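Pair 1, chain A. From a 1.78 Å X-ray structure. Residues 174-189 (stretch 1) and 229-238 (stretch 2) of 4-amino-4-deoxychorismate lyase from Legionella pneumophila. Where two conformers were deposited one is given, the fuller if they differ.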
# COMPACT_ATOMS: atom_id res chain seq x y z
N GLU A 174 -15.82 -3.18 3.66
CA GLU A 174 -15.72 -4.21 2.62
C GLU A 174 -14.76 -5.28 3.08
O GLU A 174 -14.16 -5.14 4.15
CB GLU A 174 -15.18 -3.55 1.34
CG GLU A 174 -13.82 -2.96 1.54
CD GLU A 174 -13.40 -2.00 0.46
OE1 GLU A 174 -14.14 -1.83 -0.53
OE2 GLU A 174 -12.28 -1.47 0.58
N THR A 175 -14.61 -6.35 2.29
CA THR A 175 -13.59 -7.34 2.56
C THR A 175 -12.26 -7.03 1.84
O THR A 175 -12.04 -5.91 1.37
CB THR A 175 -14.07 -8.79 2.19
OG1 THR A 175 -14.11 -8.95 0.77
CG2 THR A 175 -15.45 -9.09 2.85
N THR A 176 -11.37 -8.01 1.79
CA THR A 176 -10.11 -7.88 1.03
C THR A 176 -10.28 -7.78 -0.49
O THR A 176 -9.36 -7.38 -1.20
CB THR A 176 -9.16 -9.05 1.29
OG1 THR A 176 -9.71 -10.27 0.75
CG2 THR A 176 -8.88 -9.19 2.79
N CYS A 177 -11.44 -8.20 -0.99
CA CYS A 177 -11.64 -8.27 -2.44
C CYS A 177 -13.08 -8.08 -2.92
O CYS A 177 -13.35 -8.30 -4.10
CB CYS A 177 -11.13 -9.65 -2.90
SG CYS A 177 -12.15 -11.01 -2.30
N ALA A 178 -13.97 -7.63 -2.05
CA ALA A 178 -15.38 -7.63 -2.38
C ALA A 178 -16.17 -6.65 -1.52
O ALA A 178 -15.77 -6.34 -0.38
CB ALA A 178 -15.95 -9.06 -2.27
N ASN A 179 -17.25 -6.12 -2.10
CA ASN A 179 -18.20 -5.31 -1.37
C ASN A 179 -19.16 -6.23 -0.62
O ASN A 179 -19.33 -7.41 -0.98
CB ASN A 179 -18.97 -4.40 -2.33
CG ASN A 179 -18.09 -3.29 -2.93
OD1 ASN A 179 -17.86 -3.26 -4.12
ND2 ASN A 179 -17.58 -2.40 -2.07
N LEU A 180 -19.77 -5.69 0.42
CA LEU A 180 -20.72 -6.42 1.27
C LEU A 180 -22.12 -5.88 1.17
O LEU A 180 -22.36 -4.68 1.18
CB LEU A 180 -20.30 -6.35 2.73
CG LEU A 180 -21.15 -7.18 3.71
CD1 LEU A 180 -20.30 -7.81 4.81
CD2 LEU A 180 -22.20 -6.33 4.35
N PHE A 181 -23.08 -6.82 1.15
CA PHE A 181 -24.52 -6.55 1.16
C PHE A 181 -25.11 -7.39 2.29
O PHE A 181 -24.60 -8.48 2.59
CB PHE A 181 -25.17 -6.95 -0.17
CG PHE A 181 -24.95 -5.95 -1.30
CD1 PHE A 181 -23.78 -5.94 -2.03
CD2 PHE A 181 -25.95 -5.09 -1.66
CE1 PHE A 181 -23.59 -5.06 -3.06
CE2 PHE A 181 -25.77 -4.19 -2.70
CZ PHE A 181 -24.57 -4.17 -3.39
N LEU A 182 -26.18 -6.92 2.89
CA LEU A 182 -27.01 -7.80 3.71
C LEU A 182 -28.46 -7.65 3.37
O LEU A 182 -28.89 -6.70 2.71
CB LEU A 182 -26.73 -7.55 5.18
CG LEU A 182 -26.94 -6.16 5.70
CD1 LEU A 182 -28.40 -6.10 6.07
CD2 LEU A 182 -26.06 -5.76 6.92
N ILE A 183 -29.24 -8.62 3.82
CA ILE A 183 -30.68 -8.64 3.60
C ILE A 183 -31.32 -8.76 4.97
O ILE A 183 -30.94 -9.63 5.74
CB ILE A 183 -31.16 -9.83 2.74
CG1 ILE A 183 -30.58 -9.72 1.32
CG2 ILE A 183 -32.65 -9.83 2.67
CD1 ILE A 183 -30.85 -10.91 0.47
N GLU A 184 -32.26 -7.87 5.27
CA GLU A 184 -33.08 -8.00 6.45
C GLU A 184 -34.51 -7.60 6.09
O GLU A 184 -34.74 -6.52 5.53
CB GLU A 184 -32.53 -7.07 7.53
CG GLU A 184 -33.32 -7.10 8.84
CD GLU A 184 -32.73 -6.13 9.86
OE1 GLU A 184 -32.69 -4.90 9.57
OE2 GLU A 184 -32.29 -6.60 10.93
N ASN A 185 -35.46 -8.49 6.45
CA ASN A 185 -36.89 -8.31 6.15
C ASN A 185 -37.11 -7.94 4.68
O ASN A 185 -37.84 -6.99 4.38
CB ASN A 185 -37.54 -7.27 7.08
CG ASN A 185 -37.29 -7.54 8.56
OD1 ASN A 185 -37.21 -8.69 8.97
ND2 ASN A 185 -37.13 -6.47 9.35
N ASN A 186 -36.46 -8.69 3.79
CA ASN A 186 -36.54 -8.52 2.33
C ASN A 186 -36.07 -7.18 1.79
O ASN A 186 -36.44 -6.79 0.67
CB ASN A 186 -37.97 -8.79 1.84
CG ASN A 186 -38.40 -10.21 2.08
OD1 ASN A 186 -37.58 -11.12 2.08
ND2 ASN A 186 -39.71 -10.42 2.26
N ILE A 187 -35.27 -6.47 2.57
CA ILE A 187 -34.68 -5.21 2.15
C ILE A 187 -33.17 -5.38 2.11
O ILE A 187 -32.59 -6.00 3.02
CB ILE A 187 -35.04 -4.05 3.13
CG1 ILE A 187 -36.58 -3.87 3.17
CG2 ILE A 187 -34.30 -2.76 2.73
CD1 ILE A 187 -37.11 -3.20 4.43
N LEU A 188 -32.57 -4.85 1.04
CA LEU A 188 -31.13 -4.94 0.81
C LEU A 188 -30.46 -3.72 1.43
O LEU A 188 -30.95 -2.62 1.28
CB LEU A 188 -30.83 -4.97 -0.69
CG LEU A 188 -31.07 -6.30 -1.37
CD1 LEU A 188 -31.61 -6.11 -2.80
CD2 LEU A 188 -29.78 -7.13 -1.34
N TYR A 189 -29.33 -3.93 2.10
CA TYR A 189 -28.53 -2.85 2.69
C TYR A 189 -27.06 -3.03 2.25
O TYR A 189 -26.58 -4.16 2.09
CB TYR A 189 -28.63 -2.87 4.21
CG TYR A 189 -30.01 -2.66 4.76
CD1 TYR A 189 -30.88 -3.75 4.95
CD2 TYR A 189 -30.47 -1.40 5.09
CE1 TYR A 189 -32.19 -3.56 5.45
CE2 TYR A 189 -31.75 -1.21 5.60
CZ TYR A 189 -32.60 -2.29 5.78
OH TYR A 189 -33.83 -2.12 6.30
N ASP A 229 -27.40 -9.31 13.04
CA ASP A 229 -28.86 -9.45 12.97
C ASP A 229 -29.46 -9.68 11.57
O ASP A 229 -30.67 -9.86 11.46
CB ASP A 229 -29.55 -8.23 13.61
CG ASP A 229 -29.34 -8.15 15.13
OD1 ASP A 229 -28.80 -9.11 15.75
OD2 ASP A 229 -29.70 -7.10 15.71
N ALA A 230 -28.64 -9.70 10.52
CA ALA A 230 -29.13 -9.89 9.14
C ALA A 230 -29.74 -11.26 8.88
O ALA A 230 -29.33 -12.24 9.50
CB ALA A 230 -27.99 -9.64 8.15
N ASP A 231 -30.67 -11.34 7.93
CA ASP A 231 -31.21 -12.62 7.47
C ASP A 231 -30.19 -13.36 6.60
O ASP A 231 -30.06 -14.59 6.69
CB ASP A 231 -32.55 -12.44 6.72
CG ASP A 231 -33.66 -11.93 7.63
OD1 ASP A 231 -33.66 -12.29 8.84
OD2 ASP A 231 -34.54 -11.18 7.15
N ALA A 232 -29.50 -12.59 5.75
CA ALA A 232 -28.42 -13.12 4.92
C ALA A 232 -27.44 -12.02 4.66
O ALA A 232 -27.78 -10.85 4.78
CB ALA A 232 -28.93 -13.63 3.59
N VAL A 233 -26.25 -12.46 4.27
CA VAL A 233 -25.13 -11.59 4.00
C VAL A 233 -24.45 -12.17 2.80
O VAL A 233 -24.26 -13.41 2.69
CB VAL A 233 -24.11 -11.53 5.15
CG1 VAL A 233 -22.95 -10.63 4.80
CG2 VAL A 233 -24.79 -11.06 6.49
N PHE A 234 -24.01 -11.30 1.91
CA PHE A 234 -23.28 -11.77 0.68
C PHE A 234 -22.31 -10.72 0.15
O PHE A 234 -22.37 -9.54 0.51
CB PHE A 234 -24.25 -12.26 -0.42
CG PHE A 234 -25.06 -11.17 -1.09
CD1 PHE A 234 -24.53 -10.44 -2.14
CD2 PHE A 234 -26.34 -10.86 -0.64
CE1 PHE A 234 -25.29 -9.46 -2.78
CE2 PHE A 234 -27.11 -9.87 -1.26
CZ PHE A 234 -26.59 -9.17 -2.32
N LEU A 235 -21.38 -11.16 -0.68
CA LEU A 235 -20.32 -10.29 -1.21
C LEU A 235 -20.38 -10.20 -2.72
O LEU A 235 -20.91 -11.09 -3.36
CB LEU A 235 -18.97 -10.86 -0.84
CG LEU A 235 -18.77 -11.22 0.64
CD1 LEU A 235 -17.42 -11.94 0.83
CD2 LEU A 235 -18.86 -9.98 1.51
N THR A 236 -19.80 -9.15 -3.28
CA THR A 236 -19.83 -8.95 -4.72
C THR A 236 -18.46 -8.53 -5.23
O THR A 236 -17.77 -7.71 -4.60
CB THR A 236 -20.89 -7.87 -5.15
OG1 THR A 236 -20.52 -6.58 -4.62
CG2 THR A 236 -22.33 -8.20 -4.65
N ASN A 237 -18.07 -9.08 -6.37
CA ASN A 237 -16.96 -8.58 -7.16
C ASN A 237 -17.06 -9.10 -8.60
O ASN A 237 -17.92 -9.92 -8.91
CB ASN A 237 -15.60 -8.86 -6.51
CG ASN A 237 -15.23 -10.34 -6.45
OD1 ASN A 237 -15.72 -11.16 -7.22
ND2 ASN A 237 -14.31 -10.67 -5.54
N SER A 238 -16.20 -8.59 -9.47
CA SER A 238 -16.35 -8.84 -10.91
C SER A 238 -16.03 -10.27 -11.24
O SER A 238 -16.66 -10.84 -12.09
CB SER A 238 -15.41 -7.95 -11.75
OG SER A 238 -15.86 -6.63 -11.76
O HOH W 1 -18.67 -4.88 -6.21
O HOH W 2 -35.71 -11.39 4.58

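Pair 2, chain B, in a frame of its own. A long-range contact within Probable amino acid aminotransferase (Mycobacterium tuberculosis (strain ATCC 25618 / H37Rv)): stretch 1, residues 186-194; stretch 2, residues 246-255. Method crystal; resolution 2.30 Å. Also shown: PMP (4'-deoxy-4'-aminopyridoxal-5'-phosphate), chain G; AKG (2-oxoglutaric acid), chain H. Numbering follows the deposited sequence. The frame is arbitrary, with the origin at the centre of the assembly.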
# COMPACT_ATOMS: atom_id res chain seq x y z
N PRO B 186 -9.34 4.77 8.64
CA PRO B 186 -8.18 4.01 8.13
C PRO B 186 -8.14 2.57 8.62
O PRO B 186 -7.38 1.77 8.06
CB PRO B 186 -6.98 4.82 8.64
CG PRO B 186 -7.51 5.58 9.82
CD PRO B 186 -8.93 5.91 9.48
N ARG B 187 -8.93 2.23 9.64
CA ARG B 187 -8.96 0.85 10.13
C ARG B 187 -10.33 0.49 10.70
O ARG B 187 -10.42 -0.46 11.49
CB ARG B 187 -7.88 0.64 11.20
CG ARG B 187 -8.02 1.55 12.42
CD ARG B 187 -6.91 1.30 13.42
NE ARG B 187 -6.89 2.28 14.50
CZ ARG B 187 -5.84 2.52 15.27
NH1 ARG B 187 -4.71 1.84 15.10
NH2 ARG B 187 -5.91 3.44 16.23
N SER B 188 -11.39 1.19 10.31
CA SER B 188 -12.70 0.96 10.92
C SER B 188 -13.79 1.47 9.99
O SER B 188 -13.52 2.15 8.99
CB SER B 188 -12.79 1.65 12.29
OG SER B 188 -12.27 2.97 12.22
N THR B 189 -15.02 1.13 10.34
CA THR B 189 -16.22 1.54 9.61
C THR B 189 -16.97 2.59 10.42
O THR B 189 -17.12 2.45 11.64
CB THR B 189 -17.13 0.34 9.33
OG1 THR B 189 -16.43 -0.62 8.53
CG2 THR B 189 -18.39 0.78 8.61
N VAL B 190 -17.43 3.63 9.75
CA VAL B 190 -18.13 4.73 10.40
C VAL B 190 -19.61 4.40 10.48
O VAL B 190 -20.27 4.19 9.45
CB VAL B 190 -17.90 6.06 9.66
CG1 VAL B 190 -18.70 7.17 10.32
CG2 VAL B 190 -16.43 6.40 9.64
N VAL B 191 -20.14 4.34 11.70
CA VAL B 191 -21.56 4.15 11.95
C VAL B 191 -22.03 5.27 12.86
O VAL B 191 -21.39 5.55 13.88
CB VAL B 191 -21.87 2.78 12.57
CG1 VAL B 191 -23.34 2.66 12.92
CG2 VAL B 191 -21.46 1.66 11.62
N ILE B 192 -23.14 5.91 12.51
CA ILE B 192 -23.71 6.99 13.31
C ILE B 192 -25.10 6.57 13.77
O ILE B 192 -25.66 5.58 13.31
CB ILE B 192 -23.77 8.32 12.54
CG1 ILE B 192 -24.69 8.20 11.33
CG2 ILE B 192 -22.38 8.76 12.12
CD1 ILE B 192 -25.30 9.51 10.90
N ALA B 193 -25.64 7.35 14.69
CA ALA B 193 -26.91 7.06 15.35
C ALA B 193 -27.81 8.28 15.24
O ALA B 193 -27.50 9.33 15.80
CB ALA B 193 -26.71 6.68 16.82
N THR B 194 -28.89 8.15 14.48
CA THR B 194 -29.85 9.23 14.31
C THR B 194 -31.23 8.75 14.72
O THR B 194 -31.51 7.54 14.76
CB THR B 194 -29.87 9.74 12.86
OG1 THR B 194 -30.42 11.07 12.83
CG2 THR B 194 -30.72 8.83 11.98
N ASP B 246 -24.46 16.11 14.25
CA ASP B 246 -25.84 16.06 14.72
C ASP B 246 -26.31 14.67 15.13
O ASP B 246 -27.47 14.51 15.52
CB ASP B 246 -26.79 16.61 13.64
CG ASP B 246 -26.39 17.99 13.16
OD1 ASP B 246 -26.36 18.20 11.93
OD2 ASP B 246 -26.07 18.85 14.01
N SER B 247 -25.44 13.66 15.07
CA SER B 247 -25.86 12.31 15.38
C SER B 247 -25.95 12.12 16.90
O SER B 247 -25.44 12.92 17.69
CB SER B 247 -24.88 11.30 14.78
OG SER B 247 -23.65 11.32 15.48
N GLN B 248 -26.62 11.05 17.30
CA GLN B 248 -26.64 10.66 18.69
C GLN B 248 -25.33 10.02 19.12
O GLN B 248 -25.02 9.99 20.32
CB GLN B 248 -27.80 9.71 18.97
N GLY B 249 -24.56 9.50 18.17
CA GLY B 249 -23.27 8.91 18.45
C GLY B 249 -22.52 8.56 17.18
O GLY B 249 -23.15 8.31 16.14
N ILE B 250 -21.19 8.56 17.24
CA ILE B 250 -20.35 8.09 16.14
C ILE B 250 -19.47 6.99 16.69
O ILE B 250 -18.92 7.11 17.79
CB ILE B 250 -19.49 9.22 15.54
CG1 ILE B 250 -20.32 10.48 15.28
CG2 ILE B 250 -18.83 8.75 14.25
CD1 ILE B 250 -19.46 11.67 14.88
N TRP B 251 -19.32 5.92 15.93
CA TRP B 251 -18.47 4.80 16.32
C TRP B 251 -17.58 4.40 15.16
O TRP B 251 -18.00 4.43 14.00
CB TRP B 251 -19.30 3.60 16.77
CG TRP B 251 -20.16 3.88 17.95
CD1 TRP B 251 -19.85 3.67 19.26
CD2 TRP B 251 -21.48 4.42 17.92
NE1 TRP B 251 -20.90 4.05 20.05
CE2 TRP B 251 -21.91 4.52 19.26
CE3 TRP B 251 -22.34 4.83 16.90
CZ2 TRP B 251 -23.17 5.01 19.60
CZ3 TRP B 251 -23.58 5.32 17.24
CH2 TRP B 251 -23.99 5.40 18.58
N LEU B 252 -16.36 4.01 15.49
CA LEU B 252 -15.43 3.44 14.53
C LEU B 252 -15.45 1.93 14.76
O LEU B 252 -14.87 1.43 15.72
CB LEU B 252 -14.04 4.04 14.70
CG LEU B 252 -14.03 5.55 14.47
CD1 LEU B 252 -12.69 6.13 14.81
CD2 LEU B 252 -14.41 5.87 13.03
N VAL B 253 -16.15 1.22 13.88
CA VAL B 253 -16.43 -0.19 14.06
C VAL B 253 -15.44 -1.02 13.25
O VAL B 253 -15.15 -0.70 12.09
CB VAL B 253 -17.88 -0.51 13.64
CG1 VAL B 253 -18.28 -1.89 14.09
CG2 VAL B 253 -18.83 0.53 14.22
N SER B 254 -14.94 -2.09 13.86
CA SER B 254 -13.98 -2.98 13.22
C SER B 254 -14.03 -4.33 13.93
O SER B 254 -14.74 -4.49 14.93
CB SER B 254 -12.57 -2.39 13.22
OG SER B 254 -12.07 -2.26 14.54
N SER B 255 -13.27 -5.29 13.42
CA SER B 255 -13.38 -6.66 13.91
C SER B 255 -12.71 -6.84 15.27
O SER B 255 -13.23 -7.57 16.13
CB SER B 255 -12.78 -7.63 12.90
OG SER B 255 -13.55 -7.68 11.72
N1 PMP G . -12.16 -0.07 6.80
C2 PMP G . -10.85 -0.37 6.71
C2A PMP G . -9.96 0.42 5.77
C3 PMP G . -10.27 -1.46 7.52
O3 PMP G . -8.95 -1.78 7.45
C4 PMP G . -11.18 -2.20 8.43
C4A PMP G . -10.69 -3.33 9.30
N4A PMP G . -9.68 -2.82 10.24
C5 PMP G . -12.60 -1.77 8.44
C6 PMP G . -13.01 -0.73 7.61
C5A PMP G . -13.60 -2.48 9.33
O4P PMP G . -13.77 -3.82 8.89
P PMP G . -14.11 -5.00 9.94
O1P PMP G . -12.98 -5.08 10.94
O2P PMP G . -15.41 -4.66 10.64
O3P PMP G . -14.24 -6.30 9.20
C1 AKG H . -7.51 -2.56 14.68
O1 AKG H . -7.18 -1.53 15.30
O2 AKG H . -8.36 -3.36 15.13
C2 AKG H . -6.89 -2.84 13.39
O5 AKG H . -7.58 -3.01 12.40
C3 AKG H . -5.38 -2.91 13.27
C4 AKG H . -4.83 -1.52 12.96
C5 AKG H . -3.65 -1.22 13.84
O3 AKG H . -3.21 -2.13 14.57
O4 AKG H . -3.16 -0.07 13.82
O HOH W 3 -17.52 -2.65 10.70

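What backbone arrangement do the two pairs share? In each, two antiparallel strands lie side by side, their axes approaching to 4.7 Å, and fourteen central residues superpose with an RMSD of 0.6 Å. The N-to-C directions differ by 158° in pair 1 and 143° in pair 2. The same rungs recur: A:Phe181 N donates to A:Phe234 O at 2.9 Å, and at the matching positions B:Val191 N donates to B:Trp251 O at 3.1 Å. Two residues along, at the next hydrogen-bonded pair, A:Asn179 and A:Thr236 exchange two backbone hydrogen bonds, as do B:Thr189 and B:Val253.

How is the aromatic position packed in each sheet? A:Phe234 matches B:Trp251, but the partner across the rung changes from A:Phe181 to B:Val191. In pair 1 the two rings are nearly parallel yet slid apart, with centroids 5.2 Å apart, so they barely overlap; instead A:Phe181 CB sits over the face of the A:Phe234 ring, 3.6 Å from its centroid. In pair 2 the indole meets stretch 1 with its edge. B:Trp251 CZ3 lies 3.4 Å from B:Ala193 CB, where pair 1 has the larger A:Ile183, whose CD1 reaches A:Phe234 CE2 at 4.2 Å. B:Gly249, matching A:Ala232, leaves room for the indole: an ideal CB there would fall 2.5 Å from B:Trp251 CH2 and clash.

What fills the other face? Here the solutions are closer, all aliphatic. A:Leu180 and A:Leu182 sit opposite A:Leu235 and A:Val233; B:Val190 and B:Ile192 sit opposite B:Leu252 and B:Ile250. The diagonal contact persists, with A:Leu180 CD1 3.9 Å from A:Val233 CG1 and B:Val190 CG1 4.2 Å from B:Ile250 CG2. Both also touch their direct partners, B:Val190 CG2 lying 4.0 Å from B:Leu252 CD2 and A:Leu180 CB 4.1 Å from A:Leu235 CD2.

How do the ends differ? Beside A:Ile183, A:Asp231 N donates to A:Ile183 O at 2.8 Å, and the equivalent bond from B:Gln248 N to B:Ala193 O is very short at 2.4 Å. The A:Asp231 carboxylate also secures the type I' turn that begins at A:Glu184, since its OD2 accepts from A:Asn185 N at 2.9 Å. At the other end, A:Asn237 ND2 reaches across to A:Cys177 O at 2.9 Å. The matching B:Ser254 makes no such bond: its CB lies 3.4 Å from B:Arg187 O, but its OG is turned farther off, and that carbonyl accepts a hydrogen bond from PMP N4A, 2.8 Å away.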